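Local coordinates for DnaJ homolog subfamily C member 3 (Mus musculus, PDB 3IEG), which acts as an endoplasmic reticulum co-chaperone that binds misfolded proteins, stimulates Hsc70 ATPase activity and restrains GCN2 kinase signalling in the unfolded protein response, at residues 3-13 / 25-36. Residues are numbered along the deposited sequence; the frame is centred on the assembly and turned at random.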
loop_
_atom_site.group_PDB
_atom_site.type_symbol
_atom_site.label_atom_id
_atom_site.label_comp_id
_atom_site.label_asym_id
_atom_site.label_seq_id
_atom_site.Cartn_x
_atom_site.Cartn_y
_atom_site.Cartn_z
ATOM N N VAL A 3 11.943 -24.307 38.887
ATOM C CA VAL A 3 12.449 -24.044 37.539
ATOM C C VAL A 3 12.597 -25.321 36.714
ATOM O O VAL A 3 12.134 -25.386 35.582
ATOM C CB VAL A 3 13.812 -23.326 37.597
ATOM C CG1 VAL A 3 14.370 -23.093 36.201
ATOM C CG2 VAL A 3 13.675 -22.025 38.335
ATOM N N GLU A 4 13.237 -26.330 37.294
ATOM C CA GLU A 4 13.478 -27.595 36.608
ATOM C C GLU A 4 12.171 -28.284 36.246
ATOM O O GLU A 4 12.041 -28.882 35.179
ATOM C CB GLU A 4 14.326 -28.521 37.486
ATOM C CG GLU A 4 15.125 -29.551 36.690
ATOM C CD GLU A 4 15.997 -28.906 35.618
ATOM O OE1 GLU A 4 16.844 -28.055 35.970
ATOM O OE2 GLU A 4 15.830 -29.248 34.423
ATOM N N LYS A 5 11.208 -28.189 37.153
ATOM C CA LYS A 5 9.904 -28.797 36.970
ATOM C C LYS A 5 9.131 -28.072 35.868
ATOM O O LYS A 5 8.440 -28.705 35.069
ATOM C CB LYS A 5 9.135 -28.795 38.298
ATOM C CG LYS A 5 8.313 -30.053 38.546
ATOM C CD LYS A 5 6.906 -29.956 37.942
ATOM C CE LYS A 5 6.392 -31.328 37.466
ATOM N NZ LYS A 5 6.513 -32.421 38.492
ATOM N N HIS A 6 9.266 -26.747 35.822
ATOM C CA HIS A 6 8.679 -25.955 34.749
ATOM C C HIS A 6 9.317 -26.300 33.402
ATOM O O HIS A 6 8.624 -26.415 32.390
ATOM C CB HIS A 6 8.813 -24.459 35.028
ATOM C CG HIS A 6 7.827 -23.935 36.024
ATOM N ND1 HIS A 6 6.465 -24.043 35.854
ATOM C CD2 HIS A 6 8.006 -23.269 37.191
ATOM C CE1 HIS A 6 5.846 -23.481 36.877
ATOM N NE2 HIS A 6 6.759 -23.003 37.704
ATOM N N LEU A 7 10.633 -26.480 33.402
ATOM C CA LEU A 7 11.358 -26.803 32.186
ATOM C C LEU A 7 10.898 -28.120 31.601
ATOM O O LEU A 7 10.603 -28.210 30.411
ATOM C CB LEU A 7 12.861 -26.827 32.437
ATOM C CG LEU A 7 13.537 -25.460 32.505
ATOM C CD1 LEU A 7 14.955 -25.591 33.045
ATOM C CD2 LEU A 7 13.525 -24.770 31.136
ATOM N N GLU A 8 10.818 -29.129 32.462
ATOM C CA GLU A 8 10.436 -30.483 32.078
ATOM C C GLU A 8 9.019 -30.537 31.491
ATOM O O GLU A 8 8.805 -31.109 30.412
ATOM C CB GLU A 8 10.603 -31.421 33.287
ATOM C CG GLU A 8 10.185 -32.884 33.073
ATOM C CD GLU A 8 10.757 -33.514 31.798
ATOM O OE1 GLU A 8 11.870 -33.125 31.343
ATOM O OE2 GLU A 8 10.076 -34.415 31.258
ATOM N N LEU A 9 8.068 -29.919 32.195
ATOM C CA LEU A 9 6.682 -29.828 31.736
ATOM C C LEU A 9 6.576 -29.172 30.349
ATOM O O LEU A 9 5.932 -29.717 29.442
ATOM C CB LEU A 9 5.838 -29.055 32.757
ATOM C CG LEU A 9 4.550 -29.675 33.331
ATOM C CD1 LEU A 9 3.447 -29.922 32.272
ATOM C CD2 LEU A 9 4.853 -30.971 34.117
ATOM N N GLY A 10 7.219 -28.015 30.195
ATOM C CA GLY A 10 7.256 -27.297 28.931
ATOM C C GLY A 10 7.725 -28.143 27.761
ATOM O O GLY A 10 7.151 -28.065 26.673
ATOM N N LYS A 11 8.765 -28.946 27.986
ATOM C CA LYS A 11 9.290 -29.858 26.975
ATOM C C LYS A 11 8.223 -30.861 26.535
ATOM O O LYS A 11 8.024 -31.074 25.334
ATOM C CB LYS A 11 10.549 -30.560 27.504
ATOM C CG LYS A 11 10.992 -31.817 26.744
ATOM C CD LYS A 11 12.522 -31.898 26.652
ATOM C CE LYS A 11 13.033 -33.339 26.446
ATOM N NZ LYS A 11 12.978 -34.152 27.708
ATOM N N LYS A 12 7.531 -31.456 27.515
ATOM C CA LYS A 12 6.402 -32.357 27.251
ATOM C C LYS A 12 5.324 -31.632 26.453
ATOM O O LYS A 12 4.909 -32.102 25.386
ATOM C CB LYS A 12 5.805 -32.891 28.554
ATOM C CG LYS A 12 6.608 -33.988 29.242
ATOM C CD LYS A 12 5.906 -34.409 30.545
ATOM C CE LYS A 12 6.249 -35.850 30.969
ATOM N NZ LYS A 12 7.681 -35.983 31.429
ATOM N N LEU A 13 4.895 -30.477 26.965
ATOM C CA LEU A 13 3.873 -29.669 26.304
ATOM C C LEU A 13 4.278 -29.280 24.888
ATOM O O LEU A 13 3.466 -29.375 23.971
ATOM C CB LEU A 13 3.522 -28.433 27.144
ATOM C CG LEU A 13 2.740 -28.719 28.433
ATOM C CD1 LEU A 13 2.709 -27.512 29.368
ATOM C CD2 LEU A 13 1.318 -29.225 28.143
ATOM N N GLN A 25 5.029 -22.260 30.775
ATOM C CA GLN A 25 6.008 -22.949 31.611
ATOM C C GLN A 25 7.412 -22.354 31.485
ATOM O O GLN A 25 8.120 -22.174 32.485
ATOM C CB GLN A 25 6.067 -24.428 31.237
ATOM C CG GLN A 25 4.822 -25.237 31.597
ATOM C CD GLN A 25 4.509 -25.214 33.084
ATOM O OE1 GLN A 25 3.376 -24.948 33.484
ATOM N NE2 GLN A 25 5.509 -25.481 33.903
ATOM N N PHE A 26 7.811 -22.056 30.252
ATOM C CA PHE A 26 9.121 -21.486 30.001
ATOM C C PHE A 26 9.219 -20.039 30.512
ATOM O O PHE A 26 10.294 -19.619 30.940
ATOM C CB PHE A 26 9.502 -21.597 28.519
ATOM C CG PHE A 26 9.670 -23.018 28.027
ATOM C CD1 PHE A 26 9.345 -23.351 26.716
ATOM C CD2 PHE A 26 10.153 -24.023 28.868
ATOM C CE1 PHE A 26 9.509 -24.666 26.249
ATOM C CE2 PHE A 26 10.315 -25.337 28.417
ATOM C CZ PHE A 26 9.995 -25.659 27.102
ATOM N N HIS A 27 8.106 -19.298 30.464
ATOM C CA HIS A 27 8.009 -17.983 31.103
ATOM C C HIS A 27 8.271 -18.089 32.611
ATOM O O HIS A 27 9.085 -17.361 33.169
ATOM C CB HIS A 27 6.624 -17.359 30.878
ATOM C CG HIS A 27 6.567 -16.385 29.739
ATOM N ND1 HIS A 27 5.630 -16.475 28.729
ATOM C CD2 HIS A 27 7.320 -15.297 29.456
ATOM C CE1 HIS A 27 5.809 -15.487 27.871
ATOM N NE2 HIS A 27 6.835 -14.763 28.284
ATOM N N ALA A 28 7.566 -19.019 33.246
ATOM C CA ALA A 28 7.681 -19.290 34.671
ATOM C C ALA A 28 9.101 -19.653 35.031
ATOM O O ALA A 28 9.616 -19.197 36.048
ATOM C CB ALA A 28 6.730 -20.418 35.071
ATOM N N ALA A 29 9.727 -20.477 34.195
ATOM C CA ALA A 29 11.106 -20.891 34.409
ATOM C C ALA A 29 12.054 -19.690 34.329
ATOM O O ALA A 29 12.909 -19.511 35.196
ATOM C CB ALA A 29 11.501 -21.954 33.394
ATOM N N VAL A 30 11.894 -18.869 33.295
ATOM C CA VAL A 30 12.707 -17.671 33.145
ATOM C C VAL A 30 12.526 -16.714 34.332
ATOM O O VAL A 30 13.497 -16.168 34.844
ATOM C CB VAL A 30 12.404 -16.949 31.822
ATOM C CG1 VAL A 30 12.947 -15.505 31.844
ATOM C CG2 VAL A 30 12.975 -17.735 30.642
ATOM N N ASP A 31 11.285 -16.524 34.766
ATOM C CA ASP A 31 10.986 -15.658 35.897
ATOM C C ASP A 31 11.583 -16.170 37.200
ATOM O O ASP A 31 12.048 -15.381 38.033
ATOM C CB ASP A 31 9.478 -15.492 36.050
ATOM C CG ASP A 31 8.966 -14.216 35.412
ATOM O OD1 ASP A 31 9.790 -13.399 34.916
ATOM O OD2 ASP A 31 7.728 -14.024 35.422
ATOM N N GLY A 32 11.559 -17.494 37.358
ATOM C CA GLY A 32 12.120 -18.177 38.519
ATOM C C GLY A 32 13.637 -18.116 38.579
ATOM O O GLY A 32 14.208 -18.192 39.668
ATOM N N ASP A 33 14.289 -17.972 37.417
ATOM C CA ASP A 33 15.756 -17.849 37.339
ATOM C C ASP A 33 16.215 -17.056 36.109
ATOM O O ASP A 33 16.434 -17.627 35.044
ATOM C CB ASP A 33 16.413 -19.234 37.348
ATOM C CG ASP A 33 17.932 -19.172 37.488
ATOM O OD1 ASP A 33 18.514 -20.222 37.829
ATOM O OD2 ASP A 33 18.551 -18.100 37.257
ATOM N N PRO A 34 16.390 -15.734 36.257
ATOM C CA PRO A 34 16.667 -14.894 35.080
ATOM C C PRO A 34 18.033 -15.101 34.392
ATOM O O PRO A 34 18.256 -14.528 33.328
ATOM C CB PRO A 34 16.533 -13.459 35.629
ATOM C CG PRO A 34 15.910 -13.600 36.995
ATOM C CD PRO A 34 16.318 -14.940 37.496
ATOM N N ASP A 35 18.916 -15.912 34.976
ATOM C CA ASP A 35 20.272 -16.147 34.426
ATOM C C ASP A 35 20.451 -17.456 33.654
ATOM O O ASP A 35 21.468 -17.658 32.991
ATOM C CB ASP A 35 21.314 -16.131 35.550
ATOM C CG ASP A 35 21.593 -14.735 36.079
ATOM O OD1 ASP A 35 21.433 -13.736 35.325
ATOM O OD2 ASP A 35 21.983 -14.644 37.263
ATOM N N ASN A 36 19.471 -18.344 33.770
ATOM C CA ASN A 36 19.524 -19.671 33.188
ATOM C C ASN A 36 19.371 -19.638 31.672
ATOM O O ASN A 36 18.320 -19.287 31.156
ATOM C CB ASN A 36 18.424 -20.524 33.820
ATOM C CG ASN A 36 18.554 -21.986 33.483
ATOM O OD1 ASN A 36 17.836 -22.820 34.040
ATOM N ND2 ASN A 36 19.476 -22.314 32.579
#
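Leu7 O is approached by two groups: the backbone N of Lys11 donates its helical hydrogen bond at 3.1 Å, and from across the contact the Phe26 ring presents its edge, with CE2 3.5 Å from Leu7 O, which lies near the plane of the ring. Phe26 thus lies along the backbone of helix 2-15, and Gly10, with no side chain, probably leaves the room that Phe26 CZ uses, 3.4 Å from Gly10 C. Gly10 also helps to receive Gln25, a knob in the hole formed by His6, Leu9, Gly10 and Leu13. A bend at chi2 of Gln25 (-59°) turns the amide toward His6, while Gln25 CG stays 3.8 Å from Leu13 CD1. Over one face of the His6 imidazole sits the methyl of Ala28, a CH-pi contact with CB 3.5 Å from the ring centroid and 4° off the normal. With an alanine in place of His6, the Ala28 methyl is likely to lose its aromatic cover and the Gln25 amide a neighbour that limits its turning. Farther along, Ala29 CB packs on Leu7 CD2 at 4.1 Å, and Val3 CG2 reaches Gly32 and Asp33, where helix 19-32 ends. A type I turn from Asp33 to Asn36 then leads into helix 37-50, whose Arg42 and Val46 also touch Phe26. The axes of segments 3-13 and 25-32 come within 8.1 Å at 159°, with small Gly10, Ala28 and Ala29 between them: the antiparallel helix hairpin of a tetratricopeptide repeat, here TPR 1; the first two repeats form the misfolded-protein-binding groove.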